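Local coordinates for viral CASP8 and FADD-like apoptosis regulator (Molluscum contagiosum virus subtype 1, PDB 2BBR), which blocks death-receptor-induced apoptosis of the host cell by interfering with caspase-8 recruitment and activation at the DISC, and suppresses NF-kappa-B activation through NEMO, at residues L117-L122 against T128-S133; P124-A129 against V140-N145; G147-S150 against V156-D159. All blocks are in the same frame, centred on the assembly; numbering follows the deposited sequence.

Interaction 1 of 3, residues L117-L122 against T128-S133; sequences LFACNL and TALSES
Leu-130 reaches out of the loop that follows helix 109-122 and sets one methyl, CD1, against two neighbouring side chains of that helix. The closer partner is Cys-120, whose SG lies 3.9 Å from Leu-130 CD1. Ala-119 sits a little further off, with its CB 4.4 Å from the same Leu-130 CD1. The sulfur gets there because SG swings anti to the carbonyl carbon of Cys-120 (chi1 -68°), which brings it alongside the backbone N and out toward the loop. Leu-130 has the same kind of first torsion, CG anti to its own carbonyl carbon, and its chain runs on extended (chi2 170°), with CD1 as the branch that meets the helix. The packed part is small: about 92 Å² is buried in all, and the nearest CA atoms, those of Cys-120 and Leu-130, are 8.4 Å apart. Ala-119 is the buried member of the trio. Beyond the two segments, Ala-119 and Leu-130 both rest on Leu-139 of helix 136-145, and Ala-119 also meets Met-160 of helix 155-163, so the inner end of the contact runs into the core of the second death effector domain.

Past Leu-130 the loop turns outward into solvent and its polar atoms look after one another. Ser-131 OG accepts the backbone N-H of Ser-133 at 3.2 Å, with an angle of 159° at the hydrogen, which makes an ST turn. The hydroxyl of Ser-133 also donates to it, OG to OG at 2.8 Å. Between helix and loop the chemistry is all carbon and sulfur, without directional bonds, consistent with a junction that rests on van der Waals fit and is well shielded from water only at Ala-119.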
ATOM      1  N   LEU A 117      -1.068  19.739   4.480  1.00 12.74           N
ATOM      2  CA  LEU A 117      -1.162  20.933   5.310  1.00 14.10           C
ATOM      3  C   LEU A 117      -1.872  20.612   6.627  1.00 13.30           C
ATOM      4  O   LEU A 117      -1.468  21.095   7.685  1.00 14.51           O
ATOM      5  CB  LEU A 117      -1.897  22.047   4.558  1.00 16.08           C
ATOM      6  CG  LEU A 117      -1.206  22.541   3.281  1.00 19.98           C
ATOM      7  CD1 LEU A 117      -2.011  23.676   2.664  1.00 21.67           C
ATOM      8  CD2 LEU A 117       0.205  23.012   3.606  1.00 22.41           C
ATOM      9  N   PHE A 118      -2.925  19.796   6.567  1.00 13.56           N
ATOM     10  CA  PHE A 118      -3.647  19.415   7.783  1.00 14.52           C
ATOM     11  C   PHE A 118      -2.690  18.687   8.717  1.00 14.01           C
ATOM     12  O   PHE A 118      -2.683  18.919   9.927  1.00 14.34           O
ATOM     13  CB  PHE A 118      -4.819  18.467   7.488  1.00 15.19           C
ATOM     14  CG  PHE A 118      -5.928  19.074   6.675  1.00 15.18           C
ATOM     15  CD1 PHE A 118      -6.116  20.452   6.613  1.00 15.74           C
ATOM     16  CD2 PHE A 118      -6.816  18.249   5.990  1.00 16.65           C
ATOM     17  CE1 PHE A 118      -7.173  20.994   5.880  1.00 17.76           C
ATOM     18  CE2 PHE A 118      -7.872  18.779   5.257  1.00 18.65           C
ATOM     19  CZ  PHE A 118      -8.051  20.155   5.201  1.00 18.74           C
ATOM     20  N   ALA A 119      -1.888  17.790   8.150  1.00 13.57           N
ATOM     21  CA  ALA A 119      -0.935  17.018   8.935  1.00 12.32           C
ATOM     22  C   ALA A 119       0.089  17.908   9.630  1.00 12.58           C
ATOM     23  O   ALA A 119       0.375  17.732  10.814  1.00 13.45           O
ATOM     24  CB  ALA A 119      -0.223  16.003   8.045  1.00 13.70           C
ATOM     25  N   CYS A 120       0.645  18.859   8.886  1.00 13.73           N
ATOM     26  CA  CYS A 120       1.643  19.759   9.447  1.00 13.69           C
ATOM     27  C   CYS A 120       1.058  20.702  10.500  1.00 14.53           C
ATOM     28  O   CYS A 120       1.776  21.175  11.377  1.00 16.31           O
ATOM     29  CB  CYS A 120       2.334  20.545   8.327  1.00 14.54           C
ATOM     30  SG  CYS A 120       3.379  19.496   7.267  1.00 16.56           S
ATOM     31  N   ASN A 121      -0.241  20.973  10.418  1.00 15.32           N
ATOM     32  CA  ASN A 121      -0.891  21.828  11.407  1.00 16.32           C
ATOM     33  C   ASN A 121      -1.107  21.021  12.682  1.00 17.05           C
ATOM     34  O   ASN A 121      -1.000  21.552  13.787  1.00 18.11           O
ATOM     35  CB  ASN A 121      -2.230  22.361  10.892  1.00 17.94           C
ATOM     36  CG  ASN A 121      -2.064  23.546   9.961  1.00 18.14           C
ATOM     37  OD1 ASN A 121      -1.174  24.376  10.154  1.00 20.63           O
ATOM     38  ND2 ASN A 121      -2.929  23.645   8.962  1.00 19.87           N
ATOM     39  N   LEU A 122      -1.410  19.734  12.525  1.00 17.80           N
ATOM     40  CA  LEU A 122      -1.610  18.854  13.673  1.00 18.13           C
ATOM     41  C   LEU A 122      -0.278  18.637  14.376  1.00 18.94           C
ATOM     42  O   LEU A 122      -0.205  18.635  15.604  1.00 20.50           O
ATOM     43  CB  LEU A 122      -2.165  17.498  13.230  1.00 19.12           C
ATOM     44  CG  LEU A 122      -3.654  17.393  12.912  1.00 19.86           C
ATOM     45  CD1 LEU A 122      -3.972  15.988  12.418  1.00 20.65           C
ATOM     46  CD2 LEU A 122      -4.462  17.716  14.161  1.00 19.54           C
ATOM     47  N   THR A 128       9.281  18.784   7.959  1.00 16.05           N
ATOM     48  CA  THR A 128      10.577  18.351   7.441  1.00 17.46           C
ATOM     49  C   THR A 128      10.518  17.000   6.736  1.00 17.96           C
ATOM     50  O   THR A 128      11.480  16.589   6.086  1.00 19.79           O
ATOM     51  CB  THR A 128      11.631  18.264   8.563  1.00 18.76           C
ATOM     52  OG1 THR A 128      11.207  17.312   9.548  1.00 19.39           O
ATOM     53  CG2 THR A 128      11.822  19.622   9.220  1.00 20.19           C
ATOM     54  N   ALA A 129       9.389  16.308   6.862  1.00 17.18           N
ATOM     55  CA  ALA A 129       9.225  15.003   6.234  1.00 17.55           C
ATOM     56  C   ALA A 129       8.293  15.084   5.035  1.00 18.15           C
ATOM     57  O   ALA A 129       8.083  14.095   4.333  1.00 20.61           O
ATOM     58  CB  ALA A 129       8.679  14.003   7.247  1.00 17.74           C
ATOM     59  N   LEU A 130       7.738  16.269   4.800  1.00 16.84           N
ATOM     60  CA  LEU A 130       6.809  16.469   3.698  1.00 17.73           C
ATOM     61  C   LEU A 130       7.131  17.701   2.864  1.00 17.75           C
ATOM     62  O   LEU A 130       7.635  18.704   3.377  1.00 20.53           O
ATOM     63  CB  LEU A 130       5.389  16.607   4.243  1.00 16.54           C
ATOM     64  CG  LEU A 130       4.848  15.452   5.087  1.00 16.49           C
ATOM     65  CD1 LEU A 130       3.541  15.870   5.738  1.00 17.51           C
ATOM     66  CD2 LEU A 130       4.657  14.223   4.210  1.00 18.31           C
ATOM     67  N   SER A 131       6.833  17.617   1.572  1.00 16.69           N
ATOM     68  CA  SER A 131       7.053  18.724   0.651  1.00 15.98           C
ATOM     69  C   SER A 131       5.952  18.667  -0.398  1.00 15.55           C
ATOM     70  O   SER A 131       5.119  17.757  -0.386  1.00 14.20           O
ATOM     71  CB  SER A 131       8.419  18.611  -0.031  1.00 18.01           C
ATOM     72  OG  SER A 131       8.434  17.558  -0.979  1.00 19.17           O
ATOM     73  N   GLU A 132       5.958  19.635  -1.309  1.00 15.07           N
ATOM     74  CA  GLU A 132       4.955  19.702  -2.362  1.00 15.82           C
ATOM     75  C   GLU A 132       5.043  18.519  -3.321  1.00 15.20           C
ATOM     76  O   GLU A 132       4.167  18.326  -4.163  1.00 17.32           O
ATOM     77  CB  GLU A 132       5.095  21.022  -3.125  1.00 17.51           C
ATOM     78  CG  GLU A 132       4.943  22.237  -2.221  1.00 23.32           C
ATOM     79  CD  GLU A 132       4.997  23.552  -2.969  1.00 25.74           C
ATOM     80  OE1 GLU A 132       4.082  23.822  -3.772  1.00 28.25           O
ATOM     81  OE2 GLU A 132       5.959  24.320  -2.749  1.00 29.73           O
ATOM     82  N   SER A 133       6.097  17.719  -3.194  1.00 14.25           N
ATOM     83  CA  SER A 133       6.250  16.558  -4.059  1.00 15.65           C
ATOM     84  C   SER A 133       5.890  15.253  -3.349  1.00 13.97           C
ATOM     85  O   SER A 133       5.904  14.188  -3.961  1.00 14.23           O
ATOM     86  CB  SER A 133       7.684  16.475  -4.591  1.00 17.72           C
ATOM     87  OG  SER A 133       8.616  16.331  -3.534  1.00 19.95           O
TER

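Interaction 2 of 3, residues P124-A129 against V140-N145; sequences PSLSTA and VLALEN
Leu-126 points at helix 136-145 and meets Ala-142 and Leu-143 there, so it is the side chain to trace. CB leaves the backbone toward the helix but stops short of any atom in residues 140-145, and CG does the same. CG stands anti to the carbonyl carbon (chi1 -66°), and from it the two methyls part company. CD1 goes to Leu-143, closing to 3.8 Å from its CD2; the two leucine side chains cross at about a right angle. CD2 goes to Ala-142, where it lies 3.5 Å from the carbonyl O and 4.2 Å from CB. The fork thus straddles the helix surface, with one tip on a side chain and the other over backbone. Leu-143 starts out pointing away from the loop, and it is CD2 that brings it back into touch.

Ala-129 makes the second point of approach, methyl to methyl: its CB is 4.2 Å from Ala-142 CB. These two also have the closest CA atoms of the contact, 6.3 Å apart, which the small side chains allow. Ala-142 CB meets both Leu-126 and Ala-129, and the residue is buried, whereas Ala-129 itself is at the exposed border.

The loop holds its shape by local bonds. Pro-124 O takes two donors from Ser-127, the backbone N at 3.1 Å and the hydroxyl OG at 2.9 Å, the latter nearly in line with the carbonyl (177°). Ala-129 N in turn bonds Leu-126 O, so the backbone on both sides of the leucine is tied into tight turns. Leu-143 also packs on Leu-157 of helix 155-163. The connection between helices 109-122 and 136-145 thus packs Leu-126 onto the second of them, within the six-helix death-fold bundle of the second death effector domain.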
ATOM      1  N   PRO A 124       3.534  20.150  13.562  1.00 18.77           N
ATOM      2  CA  PRO A 124       4.496  20.927  12.774  1.00 18.97           C
ATOM      3  C   PRO A 124       5.820  20.219  12.491  1.00 18.02           C
ATOM      4  O   PRO A 124       6.533  20.581  11.554  1.00 18.07           O
ATOM      5  CB  PRO A 124       4.673  22.198  13.604  1.00 19.85           C
ATOM      6  CG  PRO A 124       4.429  21.724  15.001  1.00 22.72           C
ATOM      7  CD  PRO A 124       3.223  20.837  14.828  1.00 20.70           C
ATOM      8  N   SER A 125       6.147  19.210  13.293  1.00 19.45           N
ATOM      9  CA  SER A 125       7.391  18.465  13.106  1.00 19.63           C
ATOM     10  C   SER A 125       7.407  17.727  11.767  1.00 18.53           C
ATOM     11  O   SER A 125       8.470  17.407  11.233  1.00 19.83           O
ATOM     12  CB  SER A 125       7.579  17.451  14.239  1.00 21.87           C
ATOM     13  OG  SER A 125       7.577  18.085  15.506  1.00 24.53           O
ATOM     14  N   LEU A 126       6.221  17.470  11.225  1.00 16.61           N
ATOM     15  CA  LEU A 126       6.084  16.756   9.960  1.00 14.55           C
ATOM     16  C   LEU A 126       6.512  17.566   8.742  1.00 14.11           C
ATOM     17  O   LEU A 126       6.716  17.012   7.664  1.00 14.34           O
ATOM     18  CB  LEU A 126       4.637  16.298   9.780  1.00 13.44           C
ATOM     19  CG  LEU A 126       4.156  15.242  10.775  1.00 14.16           C
ATOM     20  CD1 LEU A 126       2.678  14.981  10.574  1.00 15.33           C
ATOM     21  CD2 LEU A 126       4.962  13.966  10.592  1.00 17.85           C
ATOM     22  N   SER A 127       6.654  18.874   8.911  1.00 14.78           N
ATOM     23  CA  SER A 127       7.043  19.733   7.801  1.00 15.74           C
ATOM     24  C   SER A 127       8.358  19.301   7.155  1.00 14.79           C
ATOM     25  O   SER A 127       8.530  19.430   5.942  1.00 15.05           O
ATOM     26  CB  SER A 127       7.149  21.186   8.267  1.00 18.74           C
ATOM     27  OG  SER A 127       8.156  21.333   9.250  1.00 25.39           O
ATOM     28  N   THR A 128       9.281  18.784   7.959  1.00 16.05           N
ATOM     29  CA  THR A 128      10.577  18.351   7.441  1.00 17.46           C
ATOM     30  C   THR A 128      10.518  17.000   6.736  1.00 17.96           C
ATOM     31  O   THR A 128      11.480  16.589   6.086  1.00 19.79           O
ATOM     32  CB  THR A 128      11.631  18.264   8.563  1.00 18.76           C
ATOM     33  OG1 THR A 128      11.207  17.312   9.548  1.00 19.39           O
ATOM     34  CG2 THR A 128      11.822  19.622   9.220  1.00 20.19           C
ATOM     35  N   ALA A 129       9.389  16.308   6.862  1.00 17.18           N
ATOM     36  CA  ALA A 129       9.225  15.003   6.234  1.00 17.55           C
ATOM     37  C   ALA A 129       8.293  15.084   5.035  1.00 18.15           C
ATOM     38  O   ALA A 129       8.083  14.095   4.333  1.00 20.61           O
ATOM     39  CB  ALA A 129       8.679  14.003   7.247  1.00 17.74           C
ATOM     40  N   VAL A 140       1.410   9.045   4.514  1.00  8.74           N
ATOM     41  CA  VAL A 140       1.050   7.985   5.451  1.00  8.34           C
ATOM     42  C   VAL A 140       2.271   7.544   6.259  1.00  8.91           C
ATOM     43  O   VAL A 140       2.202   7.428   7.482  1.00  8.87           O
ATOM     44  CB  VAL A 140       0.433   6.770   4.718  1.00  9.17           C
ATOM     45  CG1 VAL A 140       0.190   5.626   5.705  1.00  9.91           C
ATOM     46  CG2 VAL A 140      -0.871   7.179   4.050  1.00  9.76           C
ATOM     47  N   LEU A 141       3.393   7.314   5.588  1.00  9.00           N
ATOM     48  CA  LEU A 141       4.590   6.899   6.307  1.00  9.62           C
ATOM     49  C   LEU A 141       5.044   7.974   7.291  1.00  9.11           C
ATOM     50  O   LEU A 141       5.484   7.656   8.397  1.00  9.84           O
ATOM     51  CB  LEU A 141       5.719   6.559   5.327  1.00 10.26           C
ATOM     52  CG  LEU A 141       5.497   5.294   4.489  1.00 10.99           C
ATOM     53  CD1 LEU A 141       6.682   5.097   3.555  1.00 12.95           C
ATOM     54  CD2 LEU A 141       5.333   4.080   5.392  1.00 12.11           C
ATOM     55  N   ALA A 142       4.944   9.239   6.897  1.00  9.96           N
ATOM     56  CA  ALA A 142       5.341  10.327   7.784  1.00 10.14           C
ATOM     57  C   ALA A 142       4.481  10.315   9.049  1.00  9.39           C
ATOM     58  O   ALA A 142       4.988  10.500  10.159  1.00  9.80           O
ATOM     59  CB  ALA A 142       5.217  11.664   7.068  1.00 11.78           C
ATOM     60  N   LEU A 143       3.180  10.101   8.883  1.00  9.28           N
ATOM     61  CA  LEU A 143       2.276  10.042  10.027  1.00  9.70           C
ATOM     62  C   LEU A 143       2.598   8.823  10.889  1.00  9.17           C
ATOM     63  O   LEU A 143       2.566   8.899  12.117  1.00 10.24           O
ATOM     64  CB  LEU A 143       0.820   9.977   9.554  1.00  9.90           C
ATOM     65  CG  LEU A 143       0.266  11.249   8.902  1.00 10.91           C
ATOM     66  CD1 LEU A 143      -1.025  10.928   8.168  1.00 12.13           C
ATOM     67  CD2 LEU A 143       0.042  12.327   9.950  1.00 12.63           C
ATOM     68  N   GLU A 144       2.910   7.701  10.247  1.00  8.71           N
ATOM     69  CA  GLU A 144       3.258   6.481  10.971  1.00  9.47           C
ATOM     70  C   GLU A 144       4.523   6.687  11.790  1.00  9.89           C
ATOM     71  O   GLU A 144       4.621   6.245  12.933  1.00 10.04           O
ATOM     72  CB  GLU A 144       3.553   5.335  10.002  1.00 10.66           C
ATOM     73  CG  GLU A 144       2.371   4.572   9.462  1.00 12.47           C
ATOM     74  CD  GLU A 144       2.817   3.411   8.588  1.00 11.55           C
ATOM     75  OE1 GLU A 144       3.787   2.716   8.970  1.00 14.16           O
ATOM     76  OE2 GLU A 144       2.198   3.197   7.529  1.00 13.07           O
ATOM     77  N   ASN A 145       5.499   7.353  11.186  1.00  9.83           N
ATOM     78  CA  ASN A 145       6.781   7.549  11.836  1.00 10.32           C
ATOM     79  C   ASN A 145       6.771   8.380  13.107  1.00 10.49           C
ATOM     80  O   ASN A 145       7.704   8.279  13.908  1.00 11.74           O
ATOM     81  CB  ASN A 145       7.802   8.083  10.824  1.00 10.55           C
ATOM     82  CG  ASN A 145       8.150   7.050   9.764  1.00 10.34           C
ATOM     83  OD1 ASN A 145       7.938   5.854   9.966  1.00 11.43           O
ATOM     84  ND2 ASN A 145       8.697   7.503   8.638  1.00 12.24           N
TER

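Interaction 3 of 3, residues G147-S150 against V156-D159; sequences GLVS and VLAD
The flat group between these segments is the peptide joining Leu-148 to Val-149, and Val-156 comes up beside its carbonyl. The side chains of Leu-148, Val-149 and Val-156 all lie off the same face of this peptide. Val-156 CG2 is 3.4 Å from Leu-148 O, and its CB is next nearest to that oxygen. Leu-148 CD2 adds a looser apolar touch, 4.3 Å from Val-156 CG2. The same carbonyl oxygen takes a hydrogen bond from a water at 2.8 Å, which sits out beyond the oxygen rather than over either face of the peptide, and the water accepts one in turn from Val-156 N at 2.9 Å. This bridge serves an N-H in the first turn of helix 155-163, where the preceding helical carbonyls that would normally receive it are lacking.

Where the loop leaves helix 136-145, Gly-147, at positive phi, is the C' residue of a Schellman motif: Leu-148 N returns to Leu-143 O, and Gly-147 N to Glu-144 O. The turn ends one helix of the death effector domain and sends the chain off toward the next, with Leu-148 and Val-149 both directed at that next helix.

Val-149 does the deeper work. Its CG1, anti to the carbonyl carbon (chi1 -58°), drops between two residues of the helix, 4.2 Å from Val-156 CB and 4.1 Å from Leu-157 CG. Val-149 crosses both of those side chains at roughly a right angle, so branch meets branch instead of running alongside. Leu-157 has an off-staggered first torsion (chi1 -98°), and it presents CD1 as well as CG to the Val-149 methyl. Leu-157 also touches Leu-173 of helix 167-187 and Met-100 of helix 95-104, and Val-149 touches Tyr-96.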
ATOM      1  N   GLY A 147       3.962   8.266  15.028  1.00 11.76           N
ATOM      2  CA  GLY A 147       2.936   7.617  15.826  1.00 12.88           C
ATOM      3  C   GLY A 147       1.505   8.101  15.700  1.00 11.95           C
ATOM      4  O   GLY A 147       0.669   7.749  16.535  1.00 13.68           O
ATOM      5  N   LEU A 148       1.200   8.894  14.677  1.00 11.33           N
ATOM      6  CA  LEU A 148      -0.167   9.383  14.509  1.00 11.85           C
ATOM      7  C   LEU A 148      -1.109   8.342  13.908  1.00 11.62           C
ATOM      8  O   LEU A 148      -2.320   8.388  14.147  1.00 12.58           O
ATOM      9  CB  LEU A 148      -0.180  10.665  13.675  1.00 11.98           C
ATOM     10  CG  LEU A 148       0.200  11.911  14.486  1.00 12.83           C
ATOM     11  CD1 LEU A 148       0.412  13.095  13.564  1.00 15.10           C
ATOM     12  CD2 LEU A 148      -0.893  12.216  15.503  1.00 15.76           C
ATOM     13  N   VAL A 149      -0.561   7.422  13.120  1.00 11.39           N
ATOM     14  CA  VAL A 149      -1.350   6.343  12.535  1.00 11.00           C
ATOM     15  C   VAL A 149      -0.527   5.062  12.571  1.00 10.91           C
ATOM     16  O   VAL A 149       0.698   5.098  12.699  1.00 11.43           O
ATOM     17  CB  VAL A 149      -1.761   6.612  11.060  1.00 13.21           C
ATOM     18  CG1 VAL A 149      -2.546   7.903  10.957  1.00 13.31           C
ATOM     19  CG2 VAL A 149      -0.541   6.648  10.174  1.00 16.11           C
ATOM     20  N   SER A 150      -1.215   3.935  12.470  1.00 10.90           N
ATOM     21  CA  SER A 150      -0.577   2.628  12.467  1.00 11.37           C
ATOM     22  C   SER A 150      -1.578   1.677  11.834  1.00 11.60           C
ATOM     23  O   SER A 150      -2.712   2.064  11.558  1.00 11.42           O
ATOM     24  CB  SER A 150      -0.283   2.177  13.892  1.00 12.79           C
ATOM     25  OG  SER A 150      -1.494   1.844  14.545  1.00 15.31           O
ATOM     26  N   VAL A 156      -6.881   9.337  12.725  1.00 10.04           N
ATOM     27  CA  VAL A 156      -6.347  10.666  12.451  1.00 11.13           C
ATOM     28  C   VAL A 156      -6.488  10.957  10.958  1.00  9.46           C
ATOM     29  O   VAL A 156      -6.889  12.056  10.564  1.00 11.19           O
ATOM     30  CB  VAL A 156      -4.863  10.784  12.872  1.00 11.03           C
ATOM     31  CG1 VAL A 156      -4.271  12.083  12.340  1.00 13.64           C
ATOM     32  CG2 VAL A 156      -4.757  10.745  14.393  1.00 14.66           C
ATOM     33  N   LEU A 157      -6.156   9.972  10.130  1.00  9.85           N
ATOM     34  CA  LEU A 157      -6.277  10.132   8.689  1.00 10.47           C
ATOM     35  C   LEU A 157      -7.742  10.222   8.277  1.00  9.55           C
ATOM     36  O   LEU A 157      -8.094  10.984   7.378  1.00 10.52           O
ATOM     37  CB  LEU A 157      -5.608   8.967   7.961  1.00 13.35           C
ATOM     38  CG  LEU A 157      -4.192   9.225   7.447  1.00 15.42           C
ATOM     39  CD1 LEU A 157      -3.599   7.941   6.898  1.00 18.17           C
ATOM     40  CD2 LEU A 157      -4.234  10.309   6.372  1.00 16.41           C
ATOM     41  N   ALA A 158      -8.597   9.435   8.924  1.00  9.42           N
ATOM     42  CA  ALA A 158     -10.025   9.485   8.622  1.00 10.16           C
ATOM     43  C   ALA A 158     -10.538  10.892   8.925  1.00 10.06           C
ATOM     44  O   ALA A 158     -11.325  11.456   8.160  1.00 10.56           O
ATOM     45  CB  ALA A 158     -10.779   8.460   9.459  1.00 10.67           C
ATOM     46  N   ASP A 159     -10.087  11.454  10.045  1.00 10.55           N
ATOM     47  CA  ASP A 159     -10.486  12.801  10.444  1.00 11.21           C
ATOM     48  C   ASP A 159     -10.041  13.824   9.407  1.00 11.28           C
ATOM     49  O   ASP A 159     -10.773  14.766   9.095  1.00 11.40           O
ATOM     50  CB  ASP A 159      -9.867  13.189  11.791  1.00 13.66           C
ATOM     51  CG  ASP A 159     -10.422  12.393  12.953  1.00 16.26           C
ATOM     52  OD1 ASP A 159     -11.533  11.837  12.833  1.00 15.87           O
ATOM     53  OD2 ASP A 159      -9.744  12.343  13.998  1.00 19.76           O
TER
HETATM   54  O   HOH W   1      -4.910   7.464  13.788  1.00 13.59           O

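How the interactions relate
All three contacts belong to the second death effector domain; interactions 1 and 2 overlap along the chain, and interaction 3 follows. Interactions 1 and 2 share Thr-128 and Ala-129; their centres are about 7 Å apart, and Leu-130 CD2 lies 3.9 Å from Ala-142 CB. Interactions 2 and 3, with centres about 11 Å apart, are joined through Leu-143, whose CD1 sits 3.7 Å from Leu-157 CG. Interactions 1 and 3 are the most widely spaced, about 14 Å between centres, yet Leu-122 CD1 still reaches to 3.9 Å from Val-156 CG1. Beside this direct contact, helix 136-145 touches both, through Ala-142 and Leu-143. The azide pocket of Leu-88, Arg-95 and Lys-98 uses no residue of these segments.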